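Local coordinates for CmeC (Campylobacter jejuni, PDB 4MT4), which probably serves as the trimeric outer-membrane channel of a drug efflux system, as in other members of the outer membrane factor family, at residues K39-E44 against K256-P261; T159-F164 against I439-K444; V374-I379 against Y433-S438. All coordinates share one frame; numbering follows the deposited sequence.

How the contacts relate
The three contacts lie close together in the helical part of the chain. Contacts 1 and 2 have centres about 11 Å apart, contacts 2 and 3 about 10 Å, and contacts 1 and 3 about 13 Å. Helix 411-445 is shared: contact 2 uses 439-444 and contact 3 uses 433-438. Q161 of contact 2 joins them, with its NE2 3.0 Å from N437 O. Contact 1 lays two loops against this core. F41 CD1 is 3.6 Å from F164 CZ, and D43 OD2 is 2.4 Å from Y163 OH, probably a hydrogen bond. None of the contacts includes a residue of the lipid site, which is formed by C1, I124, D125 and L126.

Contact 1 of 3, residues K39-E44 against K256-P261; sequences KDFDDE and KEFDIP
F41 and F258 form the tight side of this loop-to-loop contact. Their rings meet obliquely, with centroids 5.1 Å apart and planes at 54°. The tip of F258 does the touching: CZ lies 3.7 Å from F41 CD1. Both residues are buried. F41 also packs edge-to-face with F164 and touches V440, while F258 rests on I439. The aromatic pair thus ties both loops to the helices behind them.

The other side is polar and more open. D40 lies within a short 3-10 segment (39-41), and its carbonyl oxygen faces the second loop. K256 starts in the crowded first torsion (chi1 56°) and bends at chi3, so NZ reaches between two acceptors. It donates to D40 O at 3.0 Å, in the carbonyl plane and on a lone pair. D42 OD2 accepts with its syn lone pair, and NZ 3.0 Å away completes a salt bridge. D42 has positive phi (56°), which turns the chain after the 3-10 segment. Its side chain meets K256 tip to tip. D42 is exposed, as is D259, the centre of an inverse gamma turn. D40 OD2 comes within 3.8 Å of D259 OD1, acid against acid.

The contact joins the N-terminal segment to the linker between the two halves of the chain, consistent with the equatorial domain of outer membrane factors. One ammonium group grips a backbone carbonyl and a carboxylate at once. It could partly offset the local negative charge, while the closeness of D40 and D259 would tend to raise the pKa of one of them.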
# COMPACT_ATOMS: atom_id res chain seq x y z
N LYS B 39 -16.93 -0.64 -26.93
CA LYS B 39 -18.01 -1.11 -27.78
C LYS B 39 -17.50 -1.59 -29.14
O LYS B 39 -18.25 -2.18 -29.92
CB LYS B 39 -19.06 -0.02 -27.98
CG LYS B 39 -19.86 0.32 -26.73
CD LYS B 39 -21.03 1.23 -27.04
CE LYS B 39 -21.88 1.47 -25.81
NZ LYS B 39 -23.07 2.32 -26.09
N ASP B 40 -16.22 -1.35 -29.42
CA ASP B 40 -15.62 -1.77 -30.68
C ASP B 40 -15.24 -3.25 -30.65
O ASP B 40 -14.73 -3.78 -31.64
CB ASP B 40 -14.39 -0.91 -30.99
CG ASP B 40 -14.75 0.48 -31.45
OD1 ASP B 40 -15.80 0.64 -32.12
OD2 ASP B 40 -13.99 1.43 -31.15
N PHE B 41 -15.49 -3.90 -29.53
CA PHE B 41 -15.29 -5.34 -29.42
C PHE B 41 -16.51 -6.09 -29.95
O PHE B 41 -16.49 -7.31 -30.08
CB PHE B 41 -15.01 -5.75 -27.98
CG PHE B 41 -13.62 -5.40 -27.51
CD1 PHE B 41 -12.53 -6.13 -27.95
CD2 PHE B 41 -13.42 -4.36 -26.62
CE1 PHE B 41 -11.25 -5.81 -27.52
CE2 PHE B 41 -12.15 -4.04 -26.18
CZ PHE B 41 -11.06 -4.77 -26.63
N ASP B 42 -17.57 -5.33 -30.24
CA ASP B 42 -18.82 -5.87 -30.77
C ASP B 42 -19.39 -6.95 -29.85
O ASP B 42 -19.89 -7.98 -30.32
CB ASP B 42 -18.60 -6.41 -32.18
CG ASP B 42 -17.80 -5.47 -33.06
OD1 ASP B 42 -17.97 -4.24 -32.93
OD2 ASP B 42 -16.99 -5.96 -33.87
N ASP B 43 -19.30 -6.72 -28.55
CA ASP B 43 -19.78 -7.66 -27.55
C ASP B 43 -20.84 -6.99 -26.67
O ASP B 43 -20.52 -6.12 -25.86
CB ASP B 43 -18.61 -8.17 -26.70
CG ASP B 43 -18.98 -9.39 -25.86
OD1 ASP B 43 -20.17 -9.59 -25.56
OD2 ASP B 43 -18.06 -10.15 -25.50
N GLU B 44 -22.09 -7.41 -26.82
CA GLU B 44 -23.18 -6.82 -26.07
C GLU B 44 -23.10 -7.21 -24.59
O GLU B 44 -23.52 -6.45 -23.72
CB GLU B 44 -24.53 -7.23 -26.65
CG GLU B 44 -25.65 -6.24 -26.35
CD GLU B 44 -25.37 -4.86 -26.91
OE1 GLU B 44 -25.18 -3.92 -26.12
OE2 GLU B 44 -25.35 -4.72 -28.15
N LYS B 256 -10.42 -9.01 -35.02
CA LYS B 256 -10.69 -7.92 -35.95
C LYS B 256 -9.58 -6.89 -35.83
O LYS B 256 -8.65 -7.07 -35.05
CB LYS B 256 -12.05 -7.28 -35.68
CG LYS B 256 -12.23 -6.76 -34.26
CD LYS B 256 -13.56 -6.06 -34.08
CE LYS B 256 -13.63 -4.77 -34.89
NZ LYS B 256 -14.89 -4.02 -34.63
N GLU B 257 -9.68 -5.82 -36.61
CA GLU B 257 -8.71 -4.72 -36.51
C GLU B 257 -9.31 -3.55 -35.75
O GLU B 257 -10.46 -3.17 -35.97
CB GLU B 257 -8.24 -4.28 -37.89
CG GLU B 257 -7.36 -3.03 -37.87
CD GLU B 257 -6.07 -3.23 -37.10
OE1 GLU B 257 -5.65 -4.39 -36.91
OE2 GLU B 257 -5.47 -2.21 -36.68
N PHE B 258 -8.52 -2.97 -34.84
CA PHE B 258 -8.98 -1.87 -34.00
C PHE B 258 -8.28 -0.56 -34.35
O PHE B 258 -7.08 -0.54 -34.62
CB PHE B 258 -8.76 -2.20 -32.53
CG PHE B 258 -9.49 -3.43 -32.06
CD1 PHE B 258 -8.92 -4.69 -32.20
CD2 PHE B 258 -10.75 -3.33 -31.49
CE1 PHE B 258 -9.59 -5.82 -31.77
CE2 PHE B 258 -11.42 -4.45 -31.06
CZ PHE B 258 -10.85 -5.70 -31.20
N ASP B 259 -9.05 0.53 -34.35
CA ASP B 259 -8.49 1.85 -34.61
C ASP B 259 -7.80 2.41 -33.37
O ASP B 259 -8.35 3.26 -32.67
CB ASP B 259 -9.58 2.81 -35.09
CG ASP B 259 -10.87 2.67 -34.30
OD1 ASP B 259 -10.88 1.96 -33.28
OD2 ASP B 259 -11.89 3.28 -34.71
N ILE B 260 -6.59 1.93 -33.10
CA ILE B 260 -5.82 2.39 -31.95
C ILE B 260 -4.46 2.92 -32.41
O ILE B 260 -3.95 2.51 -33.45
CB ILE B 260 -5.62 1.25 -30.92
CG1 ILE B 260 -4.85 0.09 -31.55
CG2 ILE B 260 -6.95 0.79 -30.37
CD1 ILE B 260 -4.57 -1.04 -30.59
N PRO B 261 -3.87 3.84 -31.63
CA PRO B 261 -2.56 4.40 -31.96
C PRO B 261 -1.47 3.34 -32.09
O PRO B 261 -1.51 2.32 -31.41
CB PRO B 261 -2.27 5.33 -30.77
CG PRO B 261 -3.61 5.72 -30.27
CD PRO B 261 -4.47 4.51 -30.46

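Contact 2 of 3, residues T159-F164 against I439-K444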
# COMPACT_ATOMS: atom_id res chain seq x y z
N THR B 159 -12.42 -3.90 -15.64
CA THR B 159 -13.65 -4.66 -15.88
C THR B 159 -13.59 -5.40 -17.22
O THR B 159 -13.98 -6.57 -17.31
CB THR B 159 -14.89 -3.74 -15.86
OG1 THR B 159 -15.03 -3.16 -14.56
CG2 THR B 159 -16.15 -4.52 -16.21
N VAL B 160 -13.11 -4.71 -18.25
CA VAL B 160 -13.00 -5.30 -19.58
C VAL B 160 -11.99 -6.45 -19.60
O VAL B 160 -12.26 -7.52 -20.15
CB VAL B 160 -12.57 -4.24 -20.63
CG1 VAL B 160 -12.27 -4.90 -21.97
CG2 VAL B 160 -13.65 -3.18 -20.78
N GLN B 161 -10.84 -6.22 -18.98
CA GLN B 161 -9.78 -7.22 -18.96
C GLN B 161 -10.12 -8.40 -18.05
O GLN B 161 -9.63 -9.51 -18.25
CB GLN B 161 -8.45 -6.59 -18.52
CG GLN B 161 -7.84 -5.66 -19.57
CD GLN B 161 -6.46 -5.16 -19.17
OE1 GLN B 161 -6.12 -5.12 -17.99
NE2 GLN B 161 -5.66 -4.79 -20.16
N THR B 162 -10.96 -8.16 -17.04
CA THR B 162 -11.43 -9.23 -16.18
C THR B 162 -12.46 -10.08 -16.92
O THR B 162 -12.48 -11.31 -16.79
CB THR B 162 -12.06 -8.69 -14.88
OG1 THR B 162 -11.06 -7.99 -14.13
CG2 THR B 162 -12.63 -9.81 -14.03
N TYR B 163 -13.29 -9.42 -17.72
CA TYR B 163 -14.26 -10.10 -18.56
C TYR B 163 -13.58 -11.06 -19.53
O TYR B 163 -13.98 -12.22 -19.66
CB TYR B 163 -15.11 -9.09 -19.34
CG TYR B 163 -15.96 -9.69 -20.43
CD1 TYR B 163 -17.20 -10.26 -20.14
CD2 TYR B 163 -15.54 -9.69 -21.76
CE1 TYR B 163 -17.99 -10.81 -21.14
CE2 TYR B 163 -16.32 -10.24 -22.76
CZ TYR B 163 -17.54 -10.80 -22.44
OH TYR B 163 -18.33 -11.34 -23.43
N PHE B 164 -12.54 -10.56 -20.20
CA PHE B 164 -11.81 -11.35 -21.18
C PHE B 164 -11.03 -12.49 -20.54
O PHE B 164 -10.89 -13.56 -21.13
CB PHE B 164 -10.86 -10.45 -21.98
CG PHE B 164 -11.53 -9.71 -23.11
CD1 PHE B 164 -12.50 -10.34 -23.87
CD2 PHE B 164 -11.20 -8.40 -23.39
CE1 PHE B 164 -13.12 -9.67 -24.91
CE2 PHE B 164 -11.82 -7.72 -24.43
CZ PHE B 164 -12.78 -8.36 -25.19
N ILE B 439 -5.02 -4.80 -26.43
CA ILE B 439 -5.71 -3.67 -27.04
C ILE B 439 -6.08 -2.65 -25.97
O ILE B 439 -5.89 -1.45 -26.15
CB ILE B 439 -6.98 -4.11 -27.79
CG1 ILE B 439 -6.64 -5.15 -28.86
CG2 ILE B 439 -7.67 -2.91 -28.42
CD1 ILE B 439 -5.71 -4.64 -29.94
N VAL B 440 -6.61 -3.15 -24.87
CA VAL B 440 -7.03 -2.32 -23.75
C VAL B 440 -5.85 -1.56 -23.14
O VAL B 440 -5.97 -0.38 -22.82
CB VAL B 440 -7.72 -3.16 -22.65
CG1 VAL B 440 -8.16 -2.28 -21.50
CG2 VAL B 440 -8.91 -3.91 -23.24
N ASP B 441 -4.72 -2.25 -22.99
CA ASP B 441 -3.53 -1.65 -22.41
C ASP B 441 -3.06 -0.44 -23.22
O ASP B 441 -2.64 0.57 -22.66
CB ASP B 441 -2.40 -2.68 -22.31
CG ASP B 441 -2.61 -3.66 -21.18
OD1 ASP B 441 -3.24 -3.28 -20.17
OD2 ASP B 441 -2.14 -4.82 -21.29
N VAL B 442 -3.14 -0.55 -24.55
CA VAL B 442 -2.80 0.55 -25.44
C VAL B 442 -3.78 1.70 -25.25
O VAL B 442 -3.38 2.85 -25.09
CB VAL B 442 -2.80 0.12 -26.92
CG1 VAL B 442 -2.60 1.32 -27.82
CG2 VAL B 442 -1.74 -0.93 -27.17
N ILE B 443 -5.07 1.38 -25.27
CA ILE B 443 -6.12 2.37 -25.05
C ILE B 443 -5.96 3.04 -23.69
O ILE B 443 -6.09 4.26 -23.57
CB ILE B 443 -7.52 1.73 -25.15
CG1 ILE B 443 -7.75 1.15 -26.55
CG2 ILE B 443 -8.60 2.75 -24.81
CD1 ILE B 443 -9.07 0.42 -26.71
N LYS B 444 -5.67 2.24 -22.67
CA LYS B 444 -5.47 2.75 -21.32
C LYS B 444 -4.26 3.68 -21.24
O LYS B 444 -4.31 4.72 -20.58
CB LYS B 444 -5.30 1.60 -20.33
CG LYS B 444 -5.16 2.03 -18.88
CD LYS B 444 -4.47 0.97 -18.03
CE LYS B 444 -5.17 -0.37 -18.13
NZ LYS B 444 -4.50 -1.42 -17.31
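The two helical segments run almost exactly antiparallel, at 175°, with axes 10.7 Å apart at closest approach and Q161 facing V440. This is a fairly wide spacing, and side chains bridge it.

Q161 carries most of the contact. Its CG is anti to the carbonyl carbon, and the chain is extended beyond CG (chi2 -174°), so the amide reaches across to the other helix. On the way it crosses V440 obliquely, and its CG lies 3.9 Å from V440 CG1. V160 adds an apolar touch, CG1 to V440 CG2 at 3.7 Å.

At the tip, Q161 NE2 donates to D441 OD1 at 2.9 Å, with an N-H...O angle of 154°. OD1 lies in the plane of the amide, but the amide nitrogen stands above the carboxylate plane, and the two flat groups are nearly perpendicular. Q161 NE2 also donates to N437 O, one turn earlier on helix 411-445. K444 bends at chi3 and brings NZ to 3.6 Å from D441 OD1, a long salt bridge within its own helix. Nearby, F164 packs on A436 of helix 411-445.

The contact joins helix 129-195 to helix 411-445, one from each half of the chain, in the helical barrel common to outer membrane factors. With N437 O and D441 OD1 both taking bonds from NE2, the orientation of the Q161 amide is fixed. D441 OD1 in turn is shared between that amide and K444, so the nearby ammonium would favour its charged form.

Contact 3 of 3, residues V374-I379 against Y433-S438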
# COMPACT_ATOMS: atom_id res chain seq x y z
N VAL B 374 4.56 -2.15 -28.11
CA VAL B 374 5.37 -3.29 -28.53
C VAL B 374 4.66 -4.61 -28.26
O VAL B 374 4.68 -5.52 -29.09
CB VAL B 374 6.75 -3.29 -27.83
CG1 VAL B 374 7.52 -4.55 -28.16
CG2 VAL B 374 7.55 -2.06 -28.25
N ALA B 375 4.04 -4.71 -27.09
CA ALA B 375 3.32 -5.93 -26.72
C ALA B 375 2.16 -6.20 -27.67
O ALA B 375 1.94 -7.34 -28.06
CB ALA B 375 2.81 -5.84 -25.28
N ARG B 376 1.45 -5.15 -28.04
CA ARG B 376 0.28 -5.27 -28.90
C ARG B 376 0.64 -5.92 -30.24
O ARG B 376 -0.04 -6.85 -30.68
CB ARG B 376 -0.36 -3.90 -29.13
CG ARG B 376 -1.84 -3.90 -29.47
CD ARG B 376 -2.10 -4.32 -30.91
NE ARG B 376 -1.22 -3.61 -31.84
CZ ARG B 376 -1.06 -3.94 -33.12
NH1 ARG B 376 -1.72 -4.98 -33.63
NH2 ARG B 376 -0.24 -3.24 -33.89
N LYS B 377 1.70 -5.44 -30.87
CA LYS B 377 2.10 -5.95 -32.18
C LYS B 377 2.81 -7.30 -32.07
O LYS B 377 2.78 -8.09 -33.01
CB LYS B 377 2.99 -4.93 -32.90
CG LYS B 377 4.37 -4.73 -32.28
CD LYS B 377 5.22 -3.80 -33.13
CE LYS B 377 6.63 -3.69 -32.59
NZ LYS B 377 7.46 -2.77 -33.42
N THR B 378 3.45 -7.55 -30.94
CA THR B 378 4.14 -8.82 -30.73
C THR B 378 3.14 -9.95 -30.49
O THR B 378 3.28 -11.05 -31.03
CB THR B 378 5.13 -8.75 -29.55
OG1 THR B 378 6.09 -7.72 -29.80
CG2 THR B 378 5.85 -10.09 -29.38
N ILE B 379 2.13 -9.67 -29.68
CA ILE B 379 1.08 -10.64 -29.40
C ILE B 379 0.23 -10.87 -30.65
O ILE B 379 -0.34 -11.95 -30.84
CB ILE B 379 0.19 -10.18 -28.22
CG1 ILE B 379 1.02 -10.04 -26.94
CG2 ILE B 379 -0.93 -11.17 -27.97
CD1 ILE B 379 0.26 -9.43 -25.79
N TYR B 433 -6.95 -13.91 -25.84
CA TYR B 433 -7.50 -12.92 -24.92
C TYR B 433 -6.40 -12.09 -24.27
O TYR B 433 -6.67 -11.06 -23.66
CB TYR B 433 -8.37 -13.61 -23.86
CG TYR B 433 -9.58 -14.28 -24.46
CD1 TYR B 433 -10.77 -13.59 -24.63
CD2 TYR B 433 -9.53 -15.60 -24.90
CE1 TYR B 433 -11.88 -14.19 -25.19
CE2 TYR B 433 -10.62 -16.21 -25.46
CZ TYR B 433 -11.80 -15.51 -25.61
OH TYR B 433 -12.89 -16.12 -26.17
N SER B 434 -5.16 -12.54 -24.41
CA SER B 434 -4.02 -11.71 -24.06
C SER B 434 -3.89 -10.61 -25.10
O SER B 434 -3.40 -9.52 -24.80
CB SER B 434 -2.74 -12.53 -23.97
OG SER B 434 -2.80 -13.46 -22.90
N TYR B 435 -4.33 -10.90 -26.32
CA TYR B 435 -4.32 -9.92 -27.38
C TYR B 435 -5.46 -8.92 -27.20
O TYR B 435 -5.30 -7.74 -27.49
CB TYR B 435 -4.42 -10.58 -28.76
CG TYR B 435 -4.37 -9.59 -29.90
CD1 TYR B 435 -3.17 -8.99 -30.26
CD2 TYR B 435 -5.51 -9.24 -30.60
CE1 TYR B 435 -3.11 -8.07 -31.29
CE2 TYR B 435 -5.47 -8.33 -31.64
CZ TYR B 435 -4.27 -7.74 -31.98
OH TYR B 435 -4.22 -6.83 -33.01
N ALA B 436 -6.60 -9.42 -26.74
CA ALA B 436 -7.74 -8.57 -26.44
C ALA B 436 -7.39 -7.58 -25.34
O ALA B 436 -7.71 -6.39 -25.44
CB ALA B 436 -8.95 -9.41 -26.04
N ASN B 437 -6.72 -8.07 -24.31
CA ASN B 437 -6.28 -7.22 -23.21
C ASN B 437 -5.11 -6.32 -23.60
O ASN B 437 -4.87 -5.30 -22.97
CB ASN B 437 -5.89 -8.07 -22.00
CG ASN B 437 -7.08 -8.72 -21.33
OD1 ASN B 437 -8.23 -8.37 -21.60
ND2 ASN B 437 -6.82 -9.68 -20.44
N SER B 438 -4.39 -6.72 -24.65
CA SER B 438 -3.29 -5.91 -25.15
C SER B 438 -3.84 -4.66 -25.83
O SER B 438 -3.21 -3.60 -25.82
CB SER B 438 -2.42 -6.71 -26.13
OG SER B 438 -3.07 -6.88 -27.37
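Segments 374-379 and 433-438 pass antiparallel, their axes inclined at 150° and 9.1 Å apart at the closest point. They belong to helices 339-405 and 411-445, consecutive in the chain. Together these form a helical hairpin of the kind that builds the periplasmic tunnel of outer membrane factors.

I379 fills the middle of the contact. Its CG2 presses on the base of Y435, 3.6 Å from CB, and lies at the edge of the ring, in its plane. Its other branch ends in CD1, which meets S438 CB at 3.8 Å. L223 of the second subunit also packs on I379, so the same side chain also takes part in the packing between subunits.

Y435 has CG anti to the backbone N, which lays the ring alongside R376. The two side chains point the same way. R376 bends at chi2 and chi3, and its NH1 donates to Y435 OH at 3.2 Å, with an N-H...O angle of 145°. The hydroxyl lies at the edge of the guanidinium, near its plane. The other end of the group is held too: NH2 pairs with E26 and bonds to G21 O. The arginine thus links the hairpin to the N-terminal segment.

S438 closes the contact beside R376 CG. Its OG takes the crowded position (chi1 74°) and donates back to Y435 O at a very short 2.4 Å.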